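Local atomic coordinates of 3',5'-cyclic-nucleotide phosphodiesterase 1 (Saccharomyces cerevisiae, PDB entry 4OJV), a protein that belongs to the class-II phosphodiesterases of the metallo-hydrolase clan and holds a pair of zinc ions in a fold built around two large mixed beta-sheets. Residues F78-K83 and R357-L362; Y124-P129 and P159-V164; K189-K194 and V206-V211; G275-C280 and N321-H326. All coordinates share one frame; numbering follows the deposited sequence.

Contact 1: residues F78-K83 and R357-L362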
# COMPACT_ATOMS: atom_id res chain seq x y z
N PHE A 78 12.00 -24.11 -1.50
CA PHE A 78 11.09 -24.61 -0.47
C PHE A 78 9.62 -24.28 -0.76
O PHE A 78 8.72 -24.94 -0.25
CB PHE A 78 11.45 -24.06 0.92
CG PHE A 78 12.78 -24.55 1.48
CD1 PHE A 78 13.55 -25.54 0.85
CD2 PHE A 78 13.25 -24.01 2.67
CE1 PHE A 78 14.76 -25.96 1.40
CE2 PHE A 78 14.46 -24.43 3.22
CZ PHE A 78 15.20 -25.41 2.59
N PHE A 79 9.39 -23.24 -1.57
CA PHE A 79 8.04 -22.71 -1.78
C PHE A 79 7.38 -23.19 -3.07
O PHE A 79 6.22 -22.88 -3.32
CB PHE A 79 8.07 -21.18 -1.80
CG PHE A 79 8.51 -20.57 -0.51
CD1 PHE A 79 9.86 -20.35 -0.25
CD2 PHE A 79 7.59 -20.22 0.47
CE1 PHE A 79 10.27 -19.80 0.95
CE2 PHE A 79 7.99 -19.66 1.67
CZ PHE A 79 9.34 -19.44 1.91
N ILE A 80 8.13 -23.91 -3.91
CA ILE A 80 7.68 -24.19 -5.26
C ILE A 80 7.80 -25.67 -5.63
O ILE A 80 8.61 -26.41 -5.05
CB ILE A 80 8.39 -23.30 -6.31
CG1 ILE A 80 9.91 -23.58 -6.33
CG2 ILE A 80 8.10 -21.82 -6.05
CD1 ILE A 80 10.68 -22.81 -7.39
N ASP A 81 7.01 -26.09 -6.60
CA ASP A 81 7.16 -27.40 -7.21
C ASP A 81 8.47 -27.40 -8.00
O ASP A 81 8.81 -26.41 -8.65
CB ASP A 81 5.98 -27.67 -8.14
CG ASP A 81 6.04 -29.02 -8.76
OD1 ASP A 81 5.65 -29.99 -8.08
OD2 ASP A 81 6.47 -29.11 -9.93
N SER A 82 9.19 -28.53 -7.96
CA SER A 82 10.51 -28.61 -8.59
C SER A 82 10.50 -28.43 -10.11
O SER A 82 11.54 -28.15 -10.70
CB SER A 82 11.19 -29.93 -8.23
OG SER A 82 10.47 -31.01 -8.79
N LYS A 83 9.34 -28.60 -10.73
CA LYS A 83 9.23 -28.49 -12.19
C LYS A 83 8.76 -27.11 -12.66
O LYS A 83 8.64 -26.87 -13.86
CB LYS A 83 8.33 -29.59 -12.75
CG LYS A 83 8.91 -30.98 -12.57
CD LYS A 83 8.01 -32.07 -13.11
CE LYS A 83 8.63 -33.43 -12.89
NZ LYS A 83 7.72 -34.54 -13.28
N ARG A 357 0.78 -30.18 -9.50
CA ARG A 357 2.01 -29.45 -9.16
C ARG A 357 1.64 -28.15 -8.46
O ARG A 357 1.09 -27.24 -9.08
CB ARG A 357 2.83 -29.19 -10.41
CG ARG A 357 3.30 -30.48 -11.06
CD ARG A 357 3.50 -30.35 -12.54
NE ARG A 357 3.78 -31.66 -13.12
CZ ARG A 357 4.51 -31.85 -14.21
NH1 ARG A 357 5.04 -30.81 -14.84
NH2 ARG A 357 4.71 -33.08 -14.65
N ILE A 358 1.92 -28.10 -7.16
CA ILE A 358 1.50 -26.99 -6.31
C ILE A 358 2.71 -26.15 -5.92
O ILE A 358 3.72 -26.68 -5.46
CB ILE A 358 0.74 -27.48 -5.05
CG1 ILE A 358 -0.35 -28.49 -5.44
CG2 ILE A 358 0.16 -26.29 -4.29
CD1 ILE A 358 -1.11 -29.07 -4.26
N SER A 359 2.58 -24.84 -6.14
CA SER A 359 3.62 -23.88 -5.79
C SER A 359 2.97 -22.69 -5.12
O SER A 359 1.80 -22.38 -5.38
CB SER A 359 4.35 -23.38 -7.05
OG SER A 359 4.96 -24.44 -7.76
N ILE A 360 3.71 -22.00 -4.27
CA ILE A 360 3.26 -20.72 -3.72
C ILE A 360 3.75 -19.62 -4.64
O ILE A 360 4.90 -19.63 -5.07
CB ILE A 360 3.82 -20.49 -2.29
CG1 ILE A 360 3.52 -21.67 -1.35
CG2 ILE A 360 3.33 -19.16 -1.72
CD1 ILE A 360 2.05 -21.94 -1.08
N ALA A 361 2.87 -18.65 -4.94
CA ALA A 361 3.25 -17.45 -5.70
C ALA A 361 4.23 -16.61 -4.91
O ALA A 361 3.98 -16.29 -3.75
CB ALA A 361 2.02 -16.62 -6.02
N LEU A 362 5.35 -16.25 -5.54
CA LEU A 362 6.39 -15.46 -4.91
C LEU A 362 6.60 -14.14 -5.61
O LEU A 362 6.94 -14.11 -6.80
CB LEU A 362 7.72 -16.23 -4.88
CG LEU A 362 7.77 -17.53 -4.08
CD1 LEU A 362 9.10 -18.25 -4.30
CD2 LEU A 362 7.54 -17.27 -2.60
O HOH W 1 3.40 -30.07 -5.72
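Arg357 opens the strand by laying its aliphatic root against Asp81, whose CG stands anti to its own backbone N (chi1 -178°) and so lies 3.6 Å from Arg357 CB. Although the carboxylate and guanidinium planes are only 14° apart, their charged atoms do not meet; the guanidinium is salt-bridged to Asp355 instead. Lys83 reaches over one face of that group, its CD 3.5 Å above the plane and offset toward the rim, which brings Lys83 NZ to 3.6 Å from Arg357 NH2, a pairing of like charges that Asp355 probably eases. At Ile358 the backbone N gives its hydrogen to water 1 at 2.9 Å, and the water in turn donates to Asp81 OD1. The principle illustrated is how a loop covers a sheet edge: strand 357-360 is an edge strand of its seven-stranded mixed sheet, residues 357 and 359 bond inward to strand 321-325, while Ile358 and Ile360 turn their N-H groups to the loop side. Ser359 supplies a side-chain acceptor, OG, met by Asp81 N at 2.9 Å in a nearly straight bond (173°). Asp81 also turns its OD2 to Lys83 N, forming an Asx turn. Ile360 N then donates to Phe79 O at 2.8 Å. Beyond the strand, Leu362 crosses Phe79 at about a right angle, with CD1 and CD2 both 4.0 Å from Phe79 CB, while CD1 also touches Ile80 CG2 at 4.1 Å.

Contact 2: residues Y124-P129 and P159-V164. With ZN (zinc ion), chain D.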
# COMPACT_ATOMS: atom_id res chain seq x y z
N TYR A 124 -6.35 -3.09 -16.49
CA TYR A 124 -6.46 -3.85 -15.24
C TYR A 124 -7.75 -4.64 -15.27
O TYR A 124 -8.79 -4.10 -15.67
CB TYR A 124 -6.54 -2.91 -14.04
CG TYR A 124 -5.31 -2.10 -13.70
CD1 TYR A 124 -5.00 -0.94 -14.41
CD2 TYR A 124 -4.50 -2.46 -12.64
CE1 TYR A 124 -3.89 -0.18 -14.07
CE2 TYR A 124 -3.39 -1.70 -12.29
CZ TYR A 124 -3.10 -0.57 -13.02
OH TYR A 124 -2.02 0.22 -12.67
N TYR A 125 -7.70 -5.89 -14.81
CA TYR A 125 -8.89 -6.70 -14.60
C TYR A 125 -8.99 -6.92 -13.10
O TYR A 125 -8.20 -7.66 -12.51
CB TYR A 125 -8.78 -8.02 -15.38
CG TYR A 125 -8.81 -7.77 -16.87
CD1 TYR A 125 -7.64 -7.51 -17.57
CD2 TYR A 125 -10.02 -7.72 -17.56
CE1 TYR A 125 -7.67 -7.24 -18.93
CE2 TYR A 125 -10.06 -7.45 -18.91
CZ TYR A 125 -8.88 -7.20 -19.59
OH TYR A 125 -8.91 -6.94 -20.94
N ILE A 126 -9.94 -6.23 -12.48
CA ILE A 126 -10.05 -6.21 -11.02
C ILE A 126 -11.07 -7.24 -10.58
O ILE A 126 -12.15 -7.34 -11.17
CB ILE A 126 -10.43 -4.79 -10.52
CG1 ILE A 126 -9.41 -3.74 -11.01
CG2 ILE A 126 -10.56 -4.76 -8.99
CD1 ILE A 126 -7.97 -3.97 -10.57
N THR A 127 -10.71 -8.02 -9.56
CA THR A 127 -11.58 -9.11 -9.11
C THR A 127 -12.66 -8.65 -8.14
O THR A 127 -13.78 -9.13 -8.15
CB THR A 127 -10.76 -10.26 -8.49
OG1 THR A 127 -10.12 -9.81 -7.28
CG2 THR A 127 -9.75 -10.83 -9.49
N HIS A 128 -12.28 -7.74 -7.25
CA HIS A 128 -13.20 -7.15 -6.29
C HIS A 128 -12.55 -5.91 -5.72
O HIS A 128 -11.33 -5.76 -5.82
CB HIS A 128 -13.65 -8.14 -5.20
CG HIS A 128 -12.56 -8.57 -4.23
ND1 HIS A 128 -11.44 -9.25 -4.60
CD2 HIS A 128 -12.50 -8.44 -2.84
CE1 HIS A 128 -10.71 -9.53 -3.49
NE2 HIS A 128 -11.37 -9.05 -2.41
N PRO A 129 -13.34 -4.99 -5.15
CA PRO A 129 -12.82 -3.67 -4.81
C PRO A 129 -12.30 -3.54 -3.37
O PRO A 129 -12.06 -2.43 -2.91
CB PRO A 129 -14.02 -2.76 -5.05
CG PRO A 129 -15.17 -3.62 -4.62
CD PRO A 129 -14.82 -5.01 -5.09
N PRO A 159 -19.90 -5.59 -12.63
CA PRO A 159 -20.53 -4.44 -11.97
C PRO A 159 -20.30 -4.33 -10.46
O PRO A 159 -20.15 -3.21 -9.96
CB PRO A 159 -22.02 -4.65 -12.28
CG PRO A 159 -22.01 -5.38 -13.58
CD PRO A 159 -20.84 -6.32 -13.51
N HIS A 160 -20.22 -5.44 -9.74
CA HIS A 160 -20.01 -5.36 -8.27
C HIS A 160 -18.70 -4.68 -7.92
O HIS A 160 -18.53 -4.15 -6.82
CB HIS A 160 -20.10 -6.74 -7.61
CG HIS A 160 -18.89 -7.62 -7.85
ND1 HIS A 160 -18.85 -8.56 -8.81
CD2 HIS A 160 -17.66 -7.67 -7.19
CE1 HIS A 160 -17.65 -9.18 -8.78
NE2 HIS A 160 -16.93 -8.63 -7.79
N THR A 161 -17.76 -4.70 -8.86
CA THR A 161 -16.48 -4.02 -8.70
C THR A 161 -16.56 -2.60 -9.24
O THR A 161 -16.23 -1.65 -8.53
CB THR A 161 -15.38 -4.80 -9.43
OG1 THR A 161 -15.22 -6.07 -8.79
CG2 THR A 161 -14.06 -4.05 -9.40
N ILE A 162 -17.00 -2.44 -10.49
CA ILE A 162 -16.94 -1.13 -11.13
C ILE A 162 -17.81 -0.09 -10.42
O ILE A 162 -17.38 1.04 -10.22
CB ILE A 162 -17.28 -1.24 -12.64
CG1 ILE A 162 -16.22 -2.08 -13.37
CG2 ILE A 162 -17.44 0.15 -13.26
CD1 ILE A 162 -14.81 -1.51 -13.34
N ASP A 163 -19.01 -0.50 -10.02
CA ASP A 163 -19.93 0.43 -9.35
C ASP A 163 -19.32 0.93 -8.04
O ASP A 163 -19.46 2.11 -7.69
CB ASP A 163 -21.29 -0.24 -9.10
CG ASP A 163 -22.05 -0.54 -10.39
OD1 ASP A 163 -21.70 -0.00 -11.46
OD2 ASP A 163 -23.02 -1.32 -10.31
N VAL A 164 -18.63 0.05 -7.33
CA VAL A 164 -17.99 0.42 -6.08
C VAL A 164 -16.81 1.36 -6.32
O VAL A 164 -16.63 2.34 -5.60
CB VAL A 164 -17.56 -0.83 -5.29
CG1 VAL A 164 -16.68 -0.47 -4.10
CG2 VAL A 164 -18.81 -1.56 -4.82
ZN ZN D . -11.05 -9.50 -0.31
O HOH W 2 -14.89 -7.75 -11.05
O HOH W 3 -9.33 -8.70 -0.09
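His160 reaches from the first turn of helix 159-169 to the loop bearing His128. A chi1 of 75° sets its CG between the backbone N and carbonyl carbon, and from there the ring extends with CD2 4.4 Å from Pro129 CD. At the tip, NE2 donates to Thr127 O at 3.2 Å, bent to 149° at the hydrogen and with the oxygen 19° out of the ring plane; His128 CB lies at the ring edge beside it. Thr127 O also accepts from Thr226 OG1, so this buried carbonyl is held from two parts of the chain. The loop, which follows strand 121-125, carries the His-x-His-x-Asp-His signature of metallo-beta-lactamase-type folds. Its first histidine, His128, binds a zinc ion through NE2 at 2.2 Å, sharing the metal with His130, His213 and Asp244, while its ND1 donates in the ring plane to Thr127 OG1 at 3.0 Å, a second-shell bond that, with the metal bond, helps fix the ring's rotation. Next along the helix, Thr161 divides its branches: CG2 meets Ile126 CG2 at 3.6 Å, and OG1 shares a hydrogen bond with water 2, which donates to Ile126 O. Pro129 CG packs on Val164 CG1 at 3.5 Å, beside Leu173 and Ile174 of the second subunit.

Contact 3: residues K189-K194 and V206-V211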
# COMPACT_ATOMS: atom_id res chain seq x y z
N LYS A 189 -14.65 0.39 -17.06
CA LYS A 189 -15.51 -0.32 -18.00
C LYS A 189 -16.00 -1.64 -17.42
O LYS A 189 -15.24 -2.40 -16.81
CB LYS A 189 -14.78 -0.55 -19.32
CG LYS A 189 -14.55 0.72 -20.12
CD LYS A 189 -14.01 0.43 -21.50
CE LYS A 189 -13.59 1.71 -22.21
NZ LYS A 189 -13.18 1.44 -23.61
N CYS A 190 -17.28 -1.91 -17.61
CA CYS A 190 -17.88 -3.15 -17.12
C CYS A 190 -17.73 -4.29 -18.11
O CYS A 190 -17.69 -4.09 -19.33
CB CYS A 190 -19.36 -2.95 -16.78
SG CYS A 190 -19.68 -2.25 -15.15
N LEU A 191 -17.66 -5.49 -17.55
CA LEU A 191 -17.70 -6.74 -18.30
C LEU A 191 -18.99 -7.46 -17.95
O LEU A 191 -19.53 -7.30 -16.85
CB LEU A 191 -16.52 -7.62 -17.90
CG LEU A 191 -15.12 -7.12 -18.25
CD1 LEU A 191 -14.08 -7.92 -17.47
CD2 LEU A 191 -14.86 -7.20 -19.75
N ASN A 192 -19.47 -8.27 -18.89
CA ASN A 192 -20.60 -9.16 -18.65
C ASN A 192 -20.10 -10.51 -18.15
O ASN A 192 -19.16 -11.06 -18.72
CB ASN A 192 -21.41 -9.37 -19.93
CG ASN A 192 -22.06 -8.09 -20.42
OD1 ASN A 192 -22.58 -7.30 -19.64
ND2 ASN A 192 -22.03 -7.89 -21.73
N PRO A 193 -20.75 -11.06 -17.11
CA PRO A 193 -20.31 -12.35 -16.59
C PRO A 193 -20.54 -13.48 -17.59
O PRO A 193 -21.54 -13.48 -18.34
CB PRO A 193 -21.19 -12.54 -15.34
CG PRO A 193 -22.41 -11.74 -15.62
CD PRO A 193 -21.93 -10.54 -16.40
N LYS A 194 -19.62 -14.44 -17.60
CA LYS A 194 -19.70 -15.67 -18.41
C LYS A 194 -19.54 -15.45 -19.91
O LYS A 194 -19.64 -16.40 -20.69
CB LYS A 194 -21.02 -16.43 -18.14
CG LYS A 194 -21.35 -16.63 -16.67
CD LYS A 194 -22.63 -17.45 -16.50
CE LYS A 194 -23.32 -17.13 -15.19
NZ LYS A 194 -22.48 -17.47 -14.01
N VAL A 206 -10.84 -12.93 -22.75
CA VAL A 206 -11.01 -12.83 -21.31
C VAL A 206 -12.45 -13.21 -20.96
O VAL A 206 -13.39 -12.70 -21.58
CB VAL A 206 -10.60 -11.44 -20.74
CG1 VAL A 206 -11.39 -10.31 -21.37
CG2 VAL A 206 -10.70 -11.42 -19.22
N ILE A 207 -12.60 -14.11 -19.99
CA ILE A 207 -13.92 -14.62 -19.62
C ILE A 207 -14.05 -14.52 -18.10
O ILE A 207 -13.39 -15.27 -17.38
CB ILE A 207 -14.15 -16.09 -20.08
CG1 ILE A 207 -13.46 -16.38 -21.43
CG2 ILE A 207 -15.64 -16.39 -20.13
CD1 ILE A 207 -13.43 -17.85 -21.82
N PRO A 208 -14.90 -13.60 -17.61
CA PRO A 208 -15.03 -13.39 -16.16
C PRO A 208 -16.23 -14.14 -15.57
O PRO A 208 -17.29 -14.23 -16.20
CB PRO A 208 -15.26 -11.89 -16.07
CG PRO A 208 -16.02 -11.56 -17.31
CD PRO A 208 -15.55 -12.52 -18.38
N PHE A 209 -16.04 -14.67 -14.36
CA PHE A 209 -17.08 -15.40 -13.64
C PHE A 209 -17.17 -14.88 -12.22
O PHE A 209 -16.15 -14.69 -11.56
CB PHE A 209 -16.74 -16.89 -13.62
CG PHE A 209 -16.86 -17.54 -14.96
CD1 PHE A 209 -15.81 -17.47 -15.87
CD2 PHE A 209 -18.02 -18.22 -15.32
CE1 PHE A 209 -15.91 -18.05 -17.12
CE2 PHE A 209 -18.13 -18.81 -16.58
CZ PHE A 209 -17.07 -18.72 -17.48
N LYS A 210 -18.39 -14.67 -11.75
CA LYS A 210 -18.61 -14.21 -10.40
C LYS A 210 -18.50 -15.37 -9.41
O LYS A 210 -18.96 -16.48 -9.68
CB LYS A 210 -19.97 -13.54 -10.31
CG LYS A 210 -20.21 -12.73 -9.05
CD LYS A 210 -21.56 -12.03 -9.11
CE LYS A 210 -22.70 -13.00 -8.86
NZ LYS A 210 -24.04 -12.33 -8.93
N VAL A 211 -17.90 -15.10 -8.25
CA VAL A 211 -17.78 -16.08 -7.17
C VAL A 211 -18.13 -15.41 -5.83
O VAL A 211 -18.26 -14.18 -5.76
CB VAL A 211 -16.38 -16.76 -7.11
CG1 VAL A 211 -16.06 -17.50 -8.40
CG2 VAL A 211 -15.28 -15.75 -6.78
O HOH W 4 -20.63 -15.54 -13.29
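Lys194 and Pro208 join two chain runs that belong to different sheets of this metallo-beta-lactamase-like architecture: residues 189-194 leave the edge strand 186-190 of one mixed sheet, and residues 206-211 lie on the long strand 204-215 of the other. Here one backbone hydrogen bond and a water bridge the two runs, with no ladder between them. The direct bond runs from Lys194 N to Pro208 O at 2.7 Å, almost straight at the hydrogen (171°). Pro193 CA makes a longer, bent CA-H...O contact with Pro208 O at 3.6 Å. An indirect link follows: water 4 accepts from Lys194 NZ at 2.8 Å and from Lys210 N at 2.9 Å. The lysine chain runs extended and then bends at chi4 (-62°), which places NZ for this water and for its salt bridge to Glu259. Aromatic contact comes next. Lys194 CA sits over one face of the Phe209 ring, 4.3 Å from the centroid and 23° off the normal, a CH-pi interaction, while its CG approaches CD2 and CE2; Phe260 meets the same ring edge-to-face. Van der Waals contacts complete the set. Leu191 CB lies 4.0 Å from Pro208 CG, and that ring carbon also rests against the polar Asn192 O at 3.5 Å. One residue before Pro208, Ile207 CG2 rests 4.0 Å from Lys194 C.

Contact 4: residues G275-C280 and N321-H326. With ZN (zinc ion), chain E.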
# COMPACT_ATOMS: atom_id res chain seq x y z
N GLY A 275 -2.26 -23.14 -15.91
CA GLY A 275 -2.09 -22.73 -14.53
C GLY A 275 -3.36 -22.15 -13.97
O GLY A 275 -4.16 -21.54 -14.70
N ILE A 276 -3.54 -22.34 -12.67
CA ILE A 276 -4.56 -21.62 -11.91
C ILE A 276 -3.89 -20.91 -10.75
O ILE A 276 -3.19 -21.54 -9.96
CB ILE A 276 -5.71 -22.54 -11.43
CG1 ILE A 276 -6.72 -21.74 -10.59
CG2 ILE A 276 -5.19 -23.77 -10.72
CD1 ILE A 276 -8.09 -22.35 -10.46
N LEU A 277 -4.10 -19.59 -10.69
CA LEU A 277 -3.63 -18.76 -9.58
C LEU A 277 -4.80 -18.54 -8.65
O LEU A 277 -5.73 -17.81 -8.97
CB LEU A 277 -3.07 -17.42 -10.08
CG LEU A 277 -1.61 -17.37 -10.53
CD1 LEU A 277 -1.35 -18.28 -11.72
CD2 LEU A 277 -1.19 -15.94 -10.83
N VAL A 278 -4.77 -19.20 -7.49
CA VAL A 278 -5.93 -19.23 -6.62
C VAL A 278 -5.47 -19.14 -5.17
O VAL A 278 -4.42 -19.67 -4.80
CB VAL A 278 -6.79 -20.50 -6.86
CG1 VAL A 278 -5.99 -21.77 -6.63
CG2 VAL A 278 -8.06 -20.49 -6.02
N GLU A 279 -6.27 -18.50 -4.33
CA GLU A 279 -5.87 -18.29 -2.96
C GLU A 279 -5.88 -19.55 -2.10
O GLU A 279 -6.66 -20.49 -2.33
CB GLU A 279 -6.74 -17.24 -2.27
CG GLU A 279 -8.18 -17.65 -2.01
CD GLU A 279 -8.70 -17.02 -0.73
OE1 GLU A 279 -9.47 -16.04 -0.82
OE2 GLU A 279 -8.32 -17.50 0.36
N CYS A 280 -5.03 -19.53 -1.08
CA CYS A 280 -5.27 -20.31 0.12
C CYS A 280 -4.81 -19.42 1.26
O CYS A 280 -3.66 -19.48 1.69
CB CYS A 280 -4.55 -21.65 0.09
SG CYS A 280 -5.15 -22.78 1.36
N ASN A 321 -0.65 -27.04 -12.99
CA ASN A 321 0.02 -26.14 -12.07
C ASN A 321 -0.97 -25.31 -11.28
O ASN A 321 -1.76 -24.54 -11.85
CB ASN A 321 1.00 -25.24 -12.81
CG ASN A 321 2.32 -25.93 -13.07
OD1 ASN A 321 3.13 -26.08 -12.16
ND2 ASN A 321 2.51 -26.39 -14.29
N VAL A 322 -0.96 -25.50 -9.96
CA VAL A 322 -1.73 -24.68 -9.04
C VAL A 322 -0.77 -23.75 -8.32
O VAL A 322 0.16 -24.20 -7.64
CB VAL A 322 -2.53 -25.54 -8.04
CG1 VAL A 322 -3.24 -24.68 -7.00
CG2 VAL A 322 -3.51 -26.43 -8.79
N ILE A 323 -0.98 -22.45 -8.52
CA ILE A 323 -0.14 -21.41 -7.95
C ILE A 323 -0.96 -20.73 -6.86
O ILE A 323 -1.96 -20.09 -7.14
CB ILE A 323 0.28 -20.38 -9.04
CG1 ILE A 323 0.88 -21.07 -10.28
CG2 ILE A 323 1.21 -19.32 -8.46
CD1 ILE A 323 2.12 -21.90 -10.01
N VAL A 324 -0.53 -20.92 -5.61
CA VAL A 324 -1.30 -20.50 -4.44
C VAL A 324 -0.95 -19.06 -4.11
O VAL A 324 0.22 -18.71 -3.95
CB VAL A 324 -0.97 -21.41 -3.25
CG1 VAL A 324 -1.70 -20.98 -1.99
CG2 VAL A 324 -1.34 -22.85 -3.58
N THR A 325 -1.98 -18.23 -4.00
CA THR A 325 -1.83 -16.79 -3.79
C THR A 325 -2.45 -16.35 -2.47
O THR A 325 -3.14 -17.13 -1.80
CB THR A 325 -2.52 -16.03 -4.93
OG1 THR A 325 -3.92 -16.30 -4.87
CG2 THR A 325 -1.96 -16.47 -6.29
N HIS A 326 -2.22 -15.10 -2.11
CA HIS A 326 -2.99 -14.42 -1.06
C HIS A 326 -2.87 -15.08 0.29
O HIS A 326 -3.79 -15.07 1.09
CB HIS A 326 -4.47 -14.33 -1.49
CG HIS A 326 -5.26 -13.24 -0.82
ND1 HIS A 326 -5.88 -13.42 0.37
CD2 HIS A 326 -5.58 -11.96 -1.23
CE1 HIS A 326 -6.52 -12.29 0.71
NE2 HIS A 326 -6.35 -11.40 -0.27
ZN ZN E . -7.75 -9.85 -0.58
O HOH W 5 -5.13 -15.52 -7.21
O HOH W 3 -9.33 -8.70 -0.09
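Ile276 O receives the N-H of Ile323 at 2.8 Å, nearly straight at 173°, and the CA-H of Val322 also points to this oxygen. Ile276 N in turn donates to Asn321 O, so the residue bonds to both neighbours of its bridge partner Val322. Val278 does the same about Val324: its N donates to Ile323 O at 3.0 Å and its O accepts from Thr325 N, which comes from 50° above the carbonyl plane. Cys280 N then donates to Thr325 O. This pattern is the general signature of parallel strands, here 273-279 and 321-325, adjacent in the seven-stranded mixed sheet and joined by a beta-alpha-beta crossover through helix 297-311. Side chains alternate as well. With CG1 anti to the backbone N (chi1 177°), Ile276 has its CG2 beside Val322 CG2 at 3.7 Å on the surface covered by that helix, where Cys280 CB also meets Val324 CG1 at 3.6 Å; on the other surface Leu277 CD1 packs on Ile323 CB at 3.8 Å. Where the strands end, the work turns to metal binding. His326 touches Glu279 CB with its own CB, and its NE2 binds a zinc ion at 2.1 Å, together with Asp132, His133, Asp244 and water 3. Ser281 OG bonds to both His326 ND1 and Glu279 OE2, steadying the ligand from the second shell, while Glu279 OE1 is held by His294 ND1 and Val245 N.

How the contacts relate
Contacts 2 and 4 are buried and end at the metals: each delivers one histidine, to different zinc ions, and water 3 binds both ions. Contacts 1 and 3 are partly buried, lie on opposite sides of the chain's centre and carry lysines at their margins. Contacts 1 and 4 join directly, since strands 357-360 and 321-325 are neighbours in one sheet; contact 4 is an inner backbone ladder, whereas contact 1 covers the sheet's edge with a loop, a serine hydroxyl and a water. Contacts 2 and 3 also touch, Ile162 packing on Lys189 and Cys190. Contact 3 reaches the sheet of contacts 1 and 4 through strand 204-215.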